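Local coordinates for protein 2-dehydropantoate 2-reductase, putative (Enterococcus faecalis, PDB 2EW2) that probably catalyses the NADPH-dependent reduction of 2-dehydropantoate (ketopantoate) to (R)-pantoate, a step in pantothenate biosynthesis, at residues His307-Glu310 and Glu311-Ala315. Sequence-based numbering, arbitrary orientation.
Sequences HGKE and ELLGA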
loop_
_atom_site.group_PDB
_atom_site.type_symbol
_atom_site.label_atom_id
_atom_site.label_comp_id
_atom_site.label_asym_id
_atom_site.label_seq_id
_atom_site.Cartn_x
_atom_site.Cartn_y
_atom_site.Cartn_z
ATOM N N HIS B 307 -3.064 7.872 -5.907
ATOM C CA HIS B 307 -3.307 9.305 -5.773
ATOM C C HIS B 307 -2.061 10.076 -5.353
ATOM O O HIS B 307 -1.833 11.189 -5.838
ATOM C CB HIS B 307 -4.450 9.580 -4.791
ATOM C CG HIS B 307 -5.799 9.242 -5.333
ATOM N ND1 HIS B 307 -6.168 9.512 -6.636
ATOM C CD2 HIS B 307 -6.882 8.680 -4.743
ATOM C CE1 HIS B 307 -7.412 9.114 -6.827
ATOM N NE2 HIS B 307 -7.869 8.612 -5.694
ATOM N N GLY B 308 -1.255 9.492 -4.460
ATOM C CA GLY B 308 0.050 10.063 -4.100
ATOM C C GLY B 308 0.958 10.220 -5.314
ATOM O O GLY B 308 1.488 11.302 -5.569
ATOM N N LYS B 309 1.122 9.141 -6.073
ATOM C CA LYS B 309 1.916 9.168 -7.306
ATOM C C LYS B 309 1.399 10.174 -8.369
ATOM O O LYS B 309 2.199 10.855 -9.025
ATOM C CB LYS B 309 2.007 7.755 -7.898
ATOM C CG LYS B 309 3.094 7.580 -8.942
ATOM C CD LYS B 309 4.475 7.639 -8.300
ATOM C CE LYS B 309 5.552 7.182 -9.267
ATOM N NZ LYS B 309 6.899 7.328 -8.655
ATOM N N GLU B 310 0.078 10.248 -8.547
ATOM C CA GLU B 310 -0.532 11.239 -9.444
ATOM C C GLU B 310 -0.048 12.654 -9.092
ATOM O O GLU B 310 0.434 13.390 -9.960
ATOM C CB GLU B 310 -2.063 11.166 -9.399
ATOM C CG GLU B 310 -2.676 9.911 -10.048
ATOM C CD GLU B 310 -4.158 9.760 -9.746
ATOM O OE1 GLU B 310 -4.631 10.337 -8.740
ATOM O OE2 GLU B 310 -4.865 9.063 -10.505
ATOM N N GLU B 311 -0.164 13.013 -7.815
ATOM C CA GLU B 311 0.305 14.300 -7.316
ATOM C C GLU B 311 1.804 14.518 -7.557
ATOM O O GLU B 311 2.211 15.579 -8.047
ATOM C CB GLU B 311 -0.033 14.434 -5.831
ATOM C CG GLU B 311 0.236 15.811 -5.242
ATOM C CD GLU B 311 -0.990 16.707 -5.214
ATOM O OE1 GLU B 311 -0.888 17.809 -4.624
ATOM O OE2 GLU B 311 -2.044 16.324 -5.776
ATOM N N LEU B 312 2.622 13.518 -7.232
ATOM C CA LEU B 312 4.069 13.608 -7.460
ATOM C C LEU B 312 4.448 13.812 -8.927
ATOM O O LEU B 312 5.415 14.496 -9.220
ATOM C CB LEU B 312 4.787 12.375 -6.919
ATOM C CG LEU B 312 4.829 12.212 -5.397
ATOM C CD1 LEU B 312 5.244 10.790 -5.031
ATOM C CD2 LEU B 312 5.749 13.261 -4.763
ATOM N N LEU B 313 3.692 13.207 -9.839
ATOM C CA LEU B 313 3.999 13.279 -11.267
ATOM C C LEU B 313 3.325 14.466 -11.953
ATOM O O LEU B 313 3.535 14.697 -13.141
ATOM C CB LEU B 313 3.602 11.973 -11.965
ATOM C CG LEU B 313 4.426 10.710 -11.690
ATOM C CD1 LEU B 313 3.842 9.505 -12.425
ATOM C CD2 LEU B 313 5.882 10.906 -12.064
ATOM N N GLY B 314 2.525 15.207 -11.187
ATOM C CA GLY B 314 1.657 16.270 -11.707
ATOM C C GLY B 314 0.667 15.810 -12.772
ATOM O O GLY B 314 0.449 16.511 -13.761
ATOM N N ALA B 315 0.075 14.629 -12.577
ATOM C CA ALA B 315 -0.879 14.067 -13.529
ATOM C C ALA B 315 -2.076 14.995 -13.693
ATOM O O ALA B 315 -2.474 15.662 -12.739
ATOM C CB ALA B 315 -1.331 12.704 -13.076
#
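Ala315 and Glu310 meet where the helix 297-313 comes to its end: Ala315 N reaches back to Glu310 O at 2.9 Å, an almost straight bond. Gly314 N bonds to Glu311 O at 3.2 Å, and the two bonds make a Schellman motif. Gly314 suits the turn because its phi of 58° is costly for a residue with a CB. Glu310 O also receives a weak bond from Leu313 N. Ahead of the cap the regular i to i+4 pattern holds, with Glu311 N on His307 O, Leu312 N on Gly308 O at 3.0 Å and Leu313 N on Lys309 O.

Among the apolar contacts, the small methyl of Ala315 lies 4.1 Å from Glu310 CB, close against the last turn. One turn apart, the Lys309 and Leu313 side chains run at a slant to each other, Lys309 CG touching Leu313 CD1 at 4.0 Å. Lys309 sets off with CG beside its carbonyl carbon (chi1 -164°) and bends at chi2, lending its aliphatic part to this contact while its amine goes on to the second subunit.

The polar side-chain link is a His-carboxylate bond: His307 ND1 donates to Glu310 OE1 at 2.7 Å. OE1 lies nearly in the imidazole plane, while the donor sits 34° out of the carboxylate plane, on its syn side. His307 NE2 is hydrogen-bonded to Asp279 OD1, and Glu310 OE2 accepts from Thr276 N, so imidazole and carboxylate together tie the helix to the loop between helix 264-271 and helix 282-292. The carboxylates at both ends would probably favour a charged imidazole. Glu311, a magnesium ligand of this protein, carries no metal in this chain.

This C-terminal helix of the helical domain lays Glu310, Leu313 and Ala315 on Leu269 of helix 264-271. Elsewhere Lys309 NZ bonds Leu205 O of the second subunit, and Leu312 packs on Leu215 of that subunit, so the helix end joins its own domain to the dimer interface.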